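Local coordinates for protein leucyl-trna synthetase (Plasmodium falciparum, PDB 5FOC) that forms the editing domain of an enzyme that attaches leucine to its tRNA, and probably hydrolyses tRNA charged with the wrong amino acid, at residues L10-V15 with N181-S186; K19-I24 with D113-D118; T96-G101 with N107-E112; V121-S126 with L226-N231. The protein carries 2 engineered substitutions. One frame throughout, in Å; residues are numbered along the deposited sequence.

In the fold
Contacts 1 and 4 lie in the buried centre of the domain, with their own centres 6 Å apart, and belong to one mixed sheet: strand 7-15 touches strand 181-185 over strand 120-127 in contact 1, and itself stands between the two strands of contact 4. Contact 2 lies about 14 Å from the centre of contact 1 and packs helices 18-35 and 112-118 onto that sheet, through the buried rings of F21 and F115, with Y22 partly exposed. Contact 3, the most peripheral, joins a loop to the end of helix 103-109. The chemistry follows position: a lysine and a phenol among buried polar groups in contact 1, aliphatic and aromatic packing in contacts 2, 3 and 4.

Contact 1: L10-V15 with N181-S186; sequences LIKIFV and NIYVCS
K12 and Y183 meet across one intervening strand of the mixed sheet at the heart of the editing domain. Methylene CE of K12 lies 3.8 Å from OH of Y183 and the two side chains lean across each other at a slant. Their strands do not pair directly: 120-127 runs between them, antiparallel to 7-15 and parallel to 181-185, which is why the CA atoms of K12 and Y183 stand 8.9 Å apart. Long side chains are needed to span such a gap. The lysine does it with a chain extended beyond CG (chi2 170°, chi3 -180°), so that CE passes beside the phenol oxygen and the amine continues beyond it. That charge ends between D154, through a salt bridge to OD1, and the carbonyl oxygen of L367. The phenol oxygen has two hydrogen-bond partners. It is bonded to F153 O, just past strand 146-152, and it accepts from the amide of N181, whose ND2 also bonds D154 OD1. D154 thus receives both K12 and N181, and its negative charge would probably favour a protonated lysine here. N181 serves Y183 twice, since its CB sits 3.7 Å above one face of the ring, toward the rim. The amide bond is nearly straight: ND2 of N181 stands 3.0 Å from OH of Y183 at an N-H...O angle of 166°, with the oxygen close to the amide plane.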
loop_
_atom_site.group_PDB
_atom_site.type_symbol
_atom_site.label_atom_id
_atom_site.label_comp_id
_atom_site.label_asym_id
_atom_site.label_seq_id
_atom_site.Cartn_x
_atom_site.Cartn_y
_atom_site.Cartn_z
ATOM N N LEU A 10 -2.908 -8.009 3.569
ATOM C CA LEU A 10 -2.082 -6.798 3.690
ATOM C C LEU A 10 -0.614 -7.174 3.558
ATOM O O LEU A 10 -0.130 -8.096 4.190
ATOM C CB LEU A 10 -2.322 -6.079 5.021
ATOM C CG LEU A 10 -3.775 -5.809 5.416
ATOM C CD1 LEU A 10 -3.804 -4.992 6.692
ATOM C CD2 LEU A 10 -4.548 -5.163 4.289
ATOM N N ILE A 11 0.074 -6.442 2.686
ATOM C CA ILE A 11 1.505 -6.647 2.434
ATOM C C ILE A 11 2.232 -5.448 3.017
ATOM O O ILE A 11 1.803 -4.320 2.846
ATOM C CB ILE A 11 1.753 -6.813 0.926
ATOM C CG1 ILE A 11 1.009 -8.087 0.416
ATOM C CG2 ILE A 11 3.244 -6.914 0.604
ATOM C CD1 ILE A 11 1.065 -8.309 -1.072
ATOM N N LYS A 12 3.347 -5.755 3.714
ATOM C CA LYS A 12 4.224 -4.702 4.256
ATOM C C LYS A 12 5.005 -4.052 3.133
ATOM O O LYS A 12 5.770 -4.711 2.481
ATOM C CB LYS A 12 5.146 -5.259 5.302
ATOM C CG LYS A 12 4.427 -5.620 6.595
ATOM C CD LYS A 12 5.292 -6.394 7.531
ATOM C CE LYS A 12 4.639 -6.794 8.829
ATOM N NZ LYS A 12 5.579 -7.629 9.590
ATOM N N ILE A 13 4.697 -2.803 2.881
ATOM C CA ILE A 13 5.341 -2.045 1.822
ATOM C C ILE A 13 6.284 -1.040 2.520
ATOM O O ILE A 13 5.879 -0.016 3.009
ATOM C CB ILE A 13 4.318 -1.352 0.877
ATOM C CG1 ILE A 13 3.481 -2.388 0.125
ATOM C CG2 ILE A 13 5.009 -0.466 -0.139
ATOM C CD1 ILE A 13 2.368 -1.789 -0.714
ATOM N N PHE A 14 7.578 -1.374 2.500
ATOM C CA PHE A 14 8.550 -0.609 3.257
ATOM C C PHE A 14 8.975 0.607 2.422
ATOM O O PHE A 14 9.022 0.551 1.192
ATOM C CB PHE A 14 9.807 -1.473 3.476
ATOM C CG PHE A 14 9.564 -2.694 4.339
ATOM C CD1 PHE A 14 9.600 -2.609 5.719
ATOM C CD2 PHE A 14 9.288 -3.913 3.759
ATOM C CE1 PHE A 14 9.329 -3.726 6.497
ATOM C CE2 PHE A 14 9.027 -5.041 4.538
ATOM C CZ PHE A 14 9.031 -4.943 5.901
ATOM N N VAL A 15 9.231 1.701 3.127
ATOM C CA VAL A 15 9.821 2.902 2.518
ATOM C C VAL A 15 11.358 2.787 2.438
ATOM O O VAL A 15 12.000 2.459 3.414
ATOM C CB VAL A 15 9.427 4.142 3.342
ATOM C CG1 VAL A 15 10.204 5.398 2.943
ATOM C CG2 VAL A 15 7.906 4.375 3.267
ATOM N N ASN A 181 6.837 -0.692 14.266
ATOM C CA ASN A 181 6.522 -0.232 12.908
ATOM C C ASN A 181 5.619 0.973 12.926
ATOM O O ASN A 181 4.648 1.015 13.732
ATOM C CB ASN A 181 5.825 -1.367 12.107
ATOM C CG ASN A 181 6.683 -2.605 11.993
ATOM O OD1 ASN A 181 7.913 -2.520 12.130
ATOM N ND2 ASN A 181 6.078 -3.757 11.763
ATOM N N ILE A 182 5.931 1.965 12.090
ATOM C CA ILE A 182 5.043 3.048 11.781
ATOM C C ILE A 182 4.251 2.592 10.580
ATOM O O ILE A 182 4.779 2.487 9.511
ATOM C CB ILE A 182 5.771 4.361 11.468
ATOM C CG1 ILE A 182 6.506 4.837 12.703
ATOM C CG2 ILE A 182 4.796 5.412 11.002
ATOM C CD1 ILE A 182 7.622 5.804 12.409
ATOM N N TYR A 183 2.928 2.346 10.757
ATOM C CA TYR A 183 2.064 2.053 9.637
ATOM C C TYR A 183 1.343 3.239 9.051
ATOM O O TYR A 183 0.954 4.134 9.773
ATOM C CB TYR A 183 1.025 1.002 10.066
ATOM C CG TYR A 183 1.581 -0.372 10.370
ATOM C CD1 TYR A 183 2.438 -1.032 9.463
ATOM C CD2 TYR A 183 1.317 -1.026 11.590
ATOM C CE1 TYR A 183 2.941 -2.302 9.728
ATOM C CE2 TYR A 183 1.832 -2.296 11.865
ATOM C CZ TYR A 183 2.638 -2.944 10.934
ATOM O OH TYR A 183 3.209 -4.176 11.110
ATOM N N VAL A 184 1.229 3.254 7.722
ATOM C CA VAL A 184 0.473 4.248 7.010
ATOM C C VAL A 184 -0.765 3.528 6.434
ATOM O O VAL A 184 -0.639 2.503 5.730
ATOM C CB VAL A 184 1.233 4.873 5.822
ATOM C CG1 VAL A 184 0.457 6.025 5.250
ATOM C CG2 VAL A 184 2.621 5.371 6.285
ATOM N N CYS A 185 -1.925 4.112 6.695
ATOM C CA CYS A 185 -3.215 3.449 6.315
ATOM C C CYS A 185 -4.353 4.445 6.397
ATOM O O CYS A 185 -4.253 5.495 7.003
ATOM C CB CYS A 185 -3.455 2.278 7.234
ATOM S SG CYS A 185 -3.547 2.698 8.989
ATOM N N SER A 186 -5.487 4.042 5.812
ATOM C CA SER A 186 -6.671 4.859 5.836
ATOM C C SER A 186 -7.341 4.868 7.249
ATOM O O SER A 186 -7.152 3.976 8.080
ATOM C CB SER A 186 -7.690 4.304 4.819
ATOM O OG SER A 186 -8.060 2.974 5.161
#

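Contact 2: K19-I24 with D113-D118; sequences KDFYSI and DFFVKD
Y22 stands opposite F115, their CA atoms 6.3 Å apart, where helices 19-24 and 113-118 run nearly antiparallel, with axes 9.1 Å apart at closest and directions 157° apart. F115 carries the contact. Its CG is anti to the carbonyl carbon (chi1 -56°), which sends the ring between two aromatic neighbours on the other helix. Along one flank, CD1 of F115 comes within 3.5 Å of CD1 of Y22, the two rings inclined to each other. On the other flank, CD2 of F115 lies 3.8 Å from CD1 of F21, close to the plane of the F21 ring. CA of Y22 lies over one face of F115, and F114 CD2 over the opposite face. Nearer the surface, V116 CG2 rests 3.8 Å from CG of K19, so the lysine lends only its apolar stem and its amine can stay toward solvent. F115 and V116 lie within a wider pi-type turn, in which D113 O accepts from K117 N and D118 N. Phenylalanine suits the inner positions because F21 packs on V121 and V184, and F114 and F115 pack on I182: two antiparallel helices laid on one face of a beta sheet, a layered alpha/beta arrangement.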
loop_
_atom_site.group_PDB
_atom_site.type_symbol
_atom_site.label_atom_id
_atom_site.label_comp_id
_atom_site.label_asym_id
_atom_site.label_seq_id
_atom_site.Cartn_x
_atom_site.Cartn_y
_atom_site.Cartn_z
ATOM N N LYS A 19 14.724 9.000 5.377
ATOM C CA LYS A 19 14.975 10.392 5.651
ATOM C C LYS A 19 14.094 11.357 4.877
ATOM O O LYS A 19 13.693 12.367 5.401
ATOM C CB LYS A 19 16.475 10.712 5.314
ATOM C CG LYS A 19 17.400 10.030 6.293
ATOM C CD LYS A 19 18.901 10.231 5.931
ATOM C CE LYS A 19 19.797 9.469 6.893
ATOM N NZ LYS A 19 21.248 9.829 6.643
ATOM N N ASP A 20 13.766 11.047 3.624
ATOM C CA ASP A 20 12.777 11.867 2.886
ATOM C C ASP A 20 11.345 11.739 3.507
ATOM O O ASP A 20 10.599 12.720 3.577
ATOM C CB ASP A 20 12.698 11.453 1.407
ATOM C CG ASP A 20 13.936 11.843 0.614
ATOM O OD1 ASP A 20 14.720 12.757 1.015
ATOM O OD2 ASP A 20 14.109 11.235 -0.463
ATOM N N PHE A 21 11.041 10.532 3.991
ATOM C CA PHE A 21 9.790 10.355 4.715
ATOM C C PHE A 21 9.739 11.258 5.967
ATOM O O PHE A 21 8.724 11.893 6.248
ATOM C CB PHE A 21 9.580 8.877 5.098
ATOM C CG PHE A 21 8.167 8.572 5.682
ATOM C CD1 PHE A 21 7.900 8.726 7.026
ATOM C CD2 PHE A 21 7.178 8.158 4.839
ATOM C CE1 PHE A 21 6.588 8.500 7.530
ATOM C CE2 PHE A 21 5.877 7.892 5.348
ATOM C CZ PHE A 21 5.620 8.044 6.683
ATOM N N TYR A 22 10.825 11.292 6.749
ATOM C CA TYR A 22 10.923 12.209 7.882
ATOM C C TYR A 22 10.700 13.695 7.482
ATOM O O TYR A 22 10.080 14.448 8.221
ATOM C CB TYR A 22 12.323 12.056 8.515
ATOM C CG TYR A 22 12.636 12.978 9.651
ATOM C CD1 TYR A 22 11.778 13.142 10.735
ATOM C CD2 TYR A 22 13.879 13.677 9.685
ATOM C CE1 TYR A 22 12.101 13.989 11.776
ATOM C CE2 TYR A 22 14.188 14.495 10.723
ATOM C CZ TYR A 22 13.332 14.672 11.766
ATOM O OH TYR A 22 13.640 15.491 12.821
ATOM N N SER A 23 11.286 14.140 6.357
ATOM C CA SER A 23 11.052 15.521 5.877
ATOM C C SER A 23 9.550 15.769 5.621
ATOM O O SER A 23 9.003 16.796 6.031
ATOM C CB SER A 23 11.795 15.803 4.587
ATOM O OG SER A 23 13.152 15.633 4.827
ATOM N N ILE A 24 8.930 14.812 4.926
ATOM C CA ILE A 24 7.489 14.881 4.661
ATOM C C ILE A 24 6.697 14.965 5.981
ATOM O O ILE A 24 5.853 15.853 6.132
ATOM C CB ILE A 24 7.005 13.701 3.773
ATOM C CG1 ILE A 24 7.605 13.755 2.360
ATOM C CG2 ILE A 24 5.460 13.670 3.698
ATOM C CD1 ILE A 24 7.488 12.450 1.580
ATOM N N ASP A 113 15.976 10.025 14.231
ATOM C CA ASP A 113 16.294 8.681 14.768
ATOM C C ASP A 113 15.017 7.812 14.807
ATOM O O ASP A 113 15.082 6.616 14.613
ATOM C CB ASP A 113 16.843 8.742 16.195
ATOM C CG ASP A 113 18.316 9.156 16.292
ATOM O OD1 ASP A 113 19.040 9.122 15.279
ATOM O OD2 ASP A 113 18.716 9.476 17.427
ATOM N N PHE A 114 13.892 8.445 15.054
ATOM C CA PHE A 114 12.654 7.669 15.117
ATOM C C PHE A 114 12.346 6.946 13.813
ATOM O O PHE A 114 11.889 5.795 13.828
ATOM C CB PHE A 114 11.500 8.562 15.489
ATOM C CG PHE A 114 10.307 7.831 16.023
ATOM C CD1 PHE A 114 10.356 7.224 17.267
ATOM C CD2 PHE A 114 9.144 7.797 15.312
ATOM C CE1 PHE A 114 9.248 6.613 17.833
ATOM C CE2 PHE A 114 8.030 7.140 15.839
ATOM C CZ PHE A 114 8.091 6.549 17.096
ATOM N N PHE A 115 12.573 7.609 12.680
ATOM C CA PHE A 115 12.294 7.086 11.354
ATOM C C PHE A 115 13.445 6.300 10.739
ATOM O O PHE A 115 13.192 5.463 9.858
ATOM C CB PHE A 115 11.898 8.219 10.437
ATOM C CG PHE A 115 10.741 8.991 10.955
ATOM C CD1 PHE A 115 10.900 9.996 11.908
ATOM C CD2 PHE A 115 9.456 8.675 10.536
ATOM C CE1 PHE A 115 9.792 10.675 12.428
ATOM C CE2 PHE A 115 8.351 9.354 11.042
ATOM C CZ PHE A 115 8.495 10.333 11.988
ATOM N N VAL A 116 14.686 6.592 11.156
ATOM C CA VAL A 116 15.880 5.920 10.624
ATOM C C VAL A 116 16.349 4.732 11.491
ATOM O O VAL A 116 16.721 3.692 10.963
ATOM C CB VAL A 116 17.061 6.918 10.435
ATOM C CG1 VAL A 116 18.311 6.182 9.945
ATOM C CG2 VAL A 116 16.666 7.996 9.450
ATOM N N LYS A 117 16.368 4.904 12.812
ATOM C CA LYS A 117 16.905 3.884 13.710
ATOM C C LYS A 117 15.825 3.109 14.463
ATOM O O LYS A 117 15.912 1.883 14.561
ATOM C CB LYS A 117 17.845 4.527 14.704
ATOM C CG LYS A 117 19.129 5.093 14.089
ATOM C CD LYS A 117 20.156 5.295 15.187
ATOM C CE LYS A 117 21.279 6.228 14.782
ATOM N NZ LYS A 117 22.040 6.530 16.013
ATOM N N ASP A 118 14.805 3.800 14.968
ATOM C CA ASP A 118 13.965 3.230 16.005
ATOM C C ASP A 118 12.849 2.357 15.374
ATOM O O ASP A 118 12.558 1.271 15.897
ATOM C CB ASP A 118 13.282 4.325 16.872
ATOM C CG ASP A 118 14.255 5.139 17.756
ATOM O OD1 ASP A 118 15.435 4.758 17.913
ATOM O OD2 ASP A 118 13.801 6.188 18.321
#

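Contact 3: T96-G101 with N107-E112; sequences TDFEKG and NKIWNE
F98, in a loop without regular structure, is the residue that meets I109 and W110 at the end of helix 103-109. On the helix side, the carbonyl oxygen of N107 steadies its own segment by accepting a bond from ND2 of N111, 3.1 Å away, at an N-H...O angle of 160°. The donor is tilted slightly from the carbonyl plane, while the oxygen lies in the plane of the N111 amide. K108 turns elsewhere and pairs by NZ with OD2 of D118. I109 then points inward, its CG1 anti to the carbonyl carbon and its chain continued nearly straight (chi2 160°), so that CD1 arrives in the ring plane of F98, at its edge, 3.9 Å from both CE1 and CZ of F98. The terminal methyl of isoleucine thus reaches the ring edge at van der Waals distance. W110 leaves helical geometry as the centre of an inverse gamma turn, and I109 O and N111 N are joined by a weak bond. The indole of W110 offers a face to the edge of F98 in an offset edge-to-face pair, the phenyl and five-membered ring planes being at 89° and their centroids 5.6 Å apart. The nearest atoms are CE2 of F98 and CZ2 of W110, at 3.8 Å. N111, well suited as an N-cap, uses OD1 to hold the backbone N of D113 and so starts the next helix, where E112 leans on Y22. W110 also lies against M26, I29 and Q33 of helix 18-35, while I109 packs on F213 and on I176 of helix 172-178.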
loop_
_atom_site.group_PDB
_atom_site.type_symbol
_atom_site.label_atom_id
_atom_site.label_comp_id
_atom_site.label_asym_id
_atom_site.label_seq_id
_atom_site.Cartn_x
_atom_site.Cartn_y
_atom_site.Cartn_z
ATOM N N THR A 96 -2.379 13.121 17.523
ATOM C CA THR A 96 -2.758 13.067 18.926
ATOM C C THR A 96 -1.890 14.078 19.716
ATOM O O THR A 96 -0.647 14.073 19.628
ATOM C CB THR A 96 -2.588 11.652 19.465
ATOM O OG1 THR A 96 -3.409 10.722 18.709
ATOM C CG2 THR A 96 -2.893 11.589 20.974
ATOM N N ASP A 97 -2.553 14.981 20.441
ATOM C CA ASP A 97 -1.859 15.978 21.237
ATOM C C ASP A 97 -1.006 15.340 22.334
ATOM O O ASP A 97 -1.368 14.316 22.920
ATOM C CB ASP A 97 -2.843 16.956 21.873
ATOM C CG ASP A 97 -3.535 17.814 20.850
ATOM O OD1 ASP A 97 -4.521 17.349 20.248
ATOM O OD2 ASP A 97 -3.064 18.948 20.626
ATOM N N PHE A 98 0.127 15.967 22.593
ATOM C CA PHE A 98 1.009 15.569 23.675
ATOM C C PHE A 98 0.619 16.323 24.932
ATOM O O PHE A 98 0.465 17.537 24.912
ATOM C CB PHE A 98 2.478 15.826 23.312
ATOM C CG PHE A 98 2.957 14.978 22.188
ATOM C CD1 PHE A 98 3.458 13.714 22.424
ATOM C CD2 PHE A 98 2.850 15.422 20.877
ATOM C CE1 PHE A 98 3.894 12.915 21.367
ATOM C CE2 PHE A 98 3.275 14.633 19.817
ATOM C CZ PHE A 98 3.793 13.373 20.059
ATOM N N GLU A 99 0.448 15.566 26.011
ATOM C CA GLU A 99 0.058 16.069 27.317
ATOM C C GLU A 99 1.254 16.702 28.039
ATOM O O GLU A 99 2.440 16.567 27.602
ATOM C CB GLU A 99 -0.518 14.924 28.160
ATOM C CG GLU A 99 -1.688 14.163 27.531
ATOM C CD GLU A 99 -3.007 14.906 27.604
ATOM O OE1 GLU A 99 -3.233 15.656 28.580
ATOM O OE2 GLU A 99 -3.836 14.721 26.687
ATOM N N LYS A 100 0.962 17.391 29.143
ATOM C CA LYS A 100 1.928 18.334 29.742
ATOM C C LYS A 100 3.337 17.755 29.983
ATOM O O LYS A 100 4.348 18.394 29.640
ATOM C CB LYS A 100 1.376 18.943 31.043
ATOM C CG LYS A 100 1.899 20.344 31.334
ATOM C CD LYS A 100 3.142 20.351 32.213
ATOM C CE LYS A 100 3.558 21.779 32.539
ATOM N NZ LYS A 100 4.492 21.835 33.697
ATOM N N GLY A 101 3.386 16.546 30.543
ATOM C CA GLY A 101 4.644 15.860 30.841
ATOM C C GLY A 101 5.118 14.848 29.809
ATOM O O GLY A 101 5.906 13.950 30.141
ATOM N N ASN A 107 9.824 14.722 21.736
ATOM C CA ASN A 107 11.202 14.829 21.267
ATOM C C ASN A 107 11.779 13.530 20.668
ATOM O O ASN A 107 12.675 13.580 19.818
ATOM C CB ASN A 107 12.116 15.287 22.417
ATOM C CG ASN A 107 11.914 16.743 22.814
ATOM O OD1 ASN A 107 11.282 17.523 22.105
ATOM N ND2 ASN A 107 12.438 17.110 23.998
ATOM N N LYS A 108 11.268 12.381 21.125
ATOM C CA LYS A 108 11.671 11.080 20.613
ATOM C C LYS A 108 11.043 10.794 19.241
ATOM O O LYS A 108 11.693 10.232 18.359
ATOM C CB LYS A 108 11.290 9.978 21.615
ATOM C CG LYS A 108 11.779 8.569 21.286
ATOM C CD LYS A 108 11.290 7.556 22.327
ATOM C CE LYS A 108 12.069 6.234 22.361
ATOM N NZ LYS A 108 12.298 5.610 21.029
ATOM N N ILE A 109 9.779 11.188 19.069
ATOM C CA ILE A 109 9.019 10.887 17.834
ATOM C C ILE A 109 9.433 11.883 16.752
ATOM O O ILE A 109 9.707 11.462 15.624
ATOM C CB ILE A 109 7.456 10.880 18.048
ATOM C CG1 ILE A 109 7.109 9.800 19.045
ATOM C CG2 ILE A 109 6.762 10.591 16.735
ATOM C CD1 ILE A 109 5.760 10.013 19.657
ATOM N N TRP A 110 9.483 13.179 17.095
ATOM C CA TRP A 110 9.808 14.244 16.120
ATOM C C TRP A 110 11.316 14.367 15.986
ATOM O O TRP A 110 11.916 15.317 16.455
ATOM C CB TRP A 110 9.165 15.569 16.507
ATOM C CG TRP A 110 7.616 15.501 16.544
ATOM C CD1 TRP A 110 6.803 14.410 16.318
ATOM C CD2 TRP A 110 6.741 16.590 16.813
ATOM N NE1 TRP A 110 5.464 14.758 16.462
ATOM C CE2 TRP A 110 5.398 16.084 16.777
ATOM C CE3 TRP A 110 6.943 17.939 17.125
ATOM C CZ2 TRP A 110 4.302 16.903 16.967
ATOM C CZ3 TRP A 110 5.847 18.731 17.362
ATOM C CH2 TRP A 110 4.535 18.208 17.268
ATOM N N ASN A 111 11.911 13.337 15.441
ATOM C CA ASN A 111 13.373 13.124 15.533
ATOM C C ASN A 111 13.745 12.244 14.397
ATOM O O ASN A 111 13.141 11.223 14.162
ATOM C CB ASN A 111 13.678 12.447 16.887
ATOM C CG ASN A 111 15.135 12.456 17.258
ATOM O OD1 ASN A 111 15.989 12.052 16.488
ATOM N ND2 ASN A 111 15.404 12.824 18.481
ATOM N N GLU A 112 14.817 12.555 13.675
ATOM C CA GLU A 112 15.225 11.682 12.585
ATOM C C GLU A 112 15.443 10.228 13.017
ATOM O O GLU A 112 15.150 9.302 12.241
ATOM C CB GLU A 112 16.576 12.194 11.993
ATOM C CG GLU A 112 16.910 11.572 10.654
ATOM C CD GLU A 112 18.400 11.723 10.320
ATOM O OE1 GLU A 112 19.210 11.151 11.079
ATOM O OE2 GLU A 112 18.739 12.415 9.339
#

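Contact 4: V121-S126 with L226-N231; sequences VIFLGS and LETYTN
F123 extends its ring toward L226 and T228, and the touching is done by two adjacent ring atoms on a single flank. CE1 of F123 lies 4.3 Å from CD1 of L226, and CD1 of F123 lies 4.4 Å from CG2 of T228. Both methyls come to the ring at an oblique angle, and the distances mark a loose apolar contact rather than a tight one. On F123 a chi1 of -74° sets CG beside the backbone N and swings the ring off its strand. L226 has the same choice at chi1, with the chain then carried on straight (chi2 -176°), which pushes CD1 well out from the loop before strand 227-229. The conformation of T228 is different: with chi1 at 67°, OG1 stands between the backbone N and carbonyl carbon, and CG2 is anti to the carbonyl carbon. The methyl is thereby turned to F123 while the hydroxyl is hydrogen-bonded to L238 O and to T139 OG1, a division of labour to which a beta-branched, half-polar residue is well fitted.

Strand 7-15 pairs antiparallel with both 120-127 and 227-229 and stands between them, which brings the two near each other without pairing them. This is consistent with the beta-barrel core known from editing domains of class Ia synthetases. F223 adds an edge-to-face neighbour to F123. From helix 18-35, F21 and I24 pack on L226, and F21 also reaches the ring of F123.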
loop_
_atom_site.group_PDB
_atom_site.type_symbol
_atom_site.label_atom_id
_atom_site.label_comp_id
_atom_site.label_asym_id
_atom_site.label_seq_id
_atom_site.Cartn_x
_atom_site.Cartn_y
_atom_site.Cartn_z
ATOM N N VAL A 121 9.190 2.075 8.639
ATOM C CA VAL A 121 8.067 2.835 8.075
ATOM C C VAL A 121 7.426 1.991 7.001
ATOM O O VAL A 121 8.049 1.638 6.022
ATOM C CB VAL A 121 8.462 4.198 7.494
ATOM C CG1 VAL A 121 7.231 4.903 6.928
ATOM C CG2 VAL A 121 9.227 5.066 8.511
ATOM N N ILE A 122 6.124 1.636 7.198
ATOM C CA ILE A 122 5.523 0.635 6.373
ATOM C C ILE A 122 4.128 1.108 5.919
ATOM O O ILE A 122 3.281 1.407 6.809
ATOM C CB ILE A 122 5.380 -0.721 7.116
ATOM C CG1 ILE A 122 6.739 -1.316 7.484
ATOM C CG2 ILE A 122 4.523 -1.717 6.316
ATOM C CD1 ILE A 122 6.688 -2.426 8.486
ATOM N N PHE A 123 3.914 1.193 4.610
ATOM C CA PHE A 123 2.566 1.340 4.014
ATOM C C PHE A 123 1.939 -0.045 4.039
ATOM O O PHE A 123 2.496 -1.029 3.700
ATOM C CB PHE A 123 2.637 1.898 2.577
ATOM C CG PHE A 123 2.977 3.357 2.489
ATOM C CD1 PHE A 123 4.304 3.789 2.634
ATOM C CD2 PHE A 123 2.017 4.309 2.261
ATOM C CE1 PHE A 123 4.596 5.153 2.521
ATOM C CE2 PHE A 123 2.300 5.647 2.182
ATOM C CZ PHE A 123 3.608 6.080 2.288
ATOM N N LEU A 124 0.634 -0.082 4.462
ATOM C CA LEU A 124 -0.040 -1.380 4.483
ATOM C C LEU A 124 -0.863 -1.519 3.199
ATOM O O LEU A 124 -1.920 -0.874 3.078
ATOM C CB LEU A 124 -0.918 -1.482 5.723
ATOM C CG LEU A 124 -0.239 -1.678 7.064
ATOM C CD1 LEU A 124 -1.220 -1.560 8.234
ATOM C CD2 LEU A 124 0.460 -3.018 7.100
ATOM N N GLY A 125 -0.324 -2.287 2.232
ATOM C CA GLY A 125 -0.880 -2.453 0.912
ATOM C C GLY A 125 -1.937 -3.541 1.038
ATOM O O GLY A 125 -1.675 -4.504 1.694
ATOM N N SER A 126 -3.023 -3.389 0.316
ATOM C CA SER A 126 -4.133 -4.383 0.409
ATOM C C SER A 126 -4.327 -5.048 -0.957
ATOM O O SER A 126 -4.388 -4.342 -1.976
ATOM C CB SER A 126 -5.345 -3.591 0.809
ATOM O OG SER A 126 -6.396 -4.556 0.911
ATOM N N LEU A 226 7.701 8.726 -3.589
ATOM C CA LEU A 226 8.479 7.962 -2.643
ATOM C C LEU A 226 8.762 6.577 -3.174
ATOM O O LEU A 226 7.902 5.927 -3.793
ATOM C CB LEU A 226 7.790 7.779 -1.295
ATOM C CG LEU A 226 7.792 8.850 -0.237
ATOM C CD1 LEU A 226 7.107 8.328 1.027
ATOM C CD2 LEU A 226 9.218 9.202 0.110
ATOM N N GLU A 227 9.949 6.091 -2.877
ATOM C CA GLU A 227 10.351 4.757 -3.297
ATOM C C GLU A 227 9.980 3.786 -2.178
ATOM O O GLU A 227 10.268 4.014 -1.005
ATOM C CB GLU A 227 11.899 4.774 -3.609
ATOM C CG GLU A 227 12.348 3.443 -4.195
ATOM C CD GLU A 227 13.862 3.344 -4.394
ATOM O OE1 GLU A 227 14.561 4.039 -3.658
ATOM O OE2 GLU A 227 14.304 2.549 -5.229
ATOM N N THR A 228 9.269 2.708 -2.569
ATOM C CA THR A 228 8.917 1.617 -1.634
ATOM C C THR A 228 9.392 0.247 -2.150
ATOM O O THR A 228 9.760 0.093 -3.329
ATOM C CB THR A 228 7.385 1.593 -1.334
ATOM O OG1 THR A 228 6.715 1.225 -2.521
ATOM C CG2 THR A 228 6.909 2.964 -0.820
ATOM N N TYR A 229 9.329 -0.763 -1.274
ATOM C CA TYR A 229 9.610 -2.119 -1.693
ATOM C C TYR A 229 8.883 -3.080 -0.739
ATOM O O TYR A 229 8.505 -2.690 0.359
ATOM C CB TYR A 229 11.149 -2.388 -1.788
ATOM C CG TYR A 229 11.804 -2.378 -0.454
ATOM C CD1 TYR A 229 12.110 -1.182 0.177
ATOM C CD2 TYR A 229 12.049 -3.571 0.230
ATOM C CE1 TYR A 229 12.689 -1.161 1.440
ATOM C CE2 TYR A 229 12.579 -3.561 1.515
ATOM C CZ TYR A 229 12.927 -2.353 2.108
ATOM O OH TYR A 229 13.489 -2.366 3.382
ATOM N N THR A 230 8.774 -4.322 -1.182
ATOM C CA THR A 230 8.311 -5.413 -0.298
ATOM C C THR A 230 9.365 -6.510 -0.271
ATOM O O THR A 230 10.334 -6.463 -1.098
ATOM C CB THR A 230 6.994 -6.060 -0.813
ATOM O OG1 THR A 230 7.276 -6.914 -1.918
ATOM C CG2 THR A 230 5.934 -5.007 -1.150
ATOM N N ASN A 231 9.249 -7.497 0.600
ATOM C CA ASN A 231 10.184 -8.626 0.592
ATOM C C ASN A 231 9.793 -9.735 -0.391
ATOM O O ASN A 231 10.425 -10.798 -0.423
ATOM C CB ASN A 231 10.374 -9.180 2.007
ATOM C CG ASN A 231 11.122 -8.213 2.902
ATOM O OD1 ASN A 231 12.083 -7.547 2.466
ATOM N ND2 ASN A 231 10.734 -8.145 4.149
#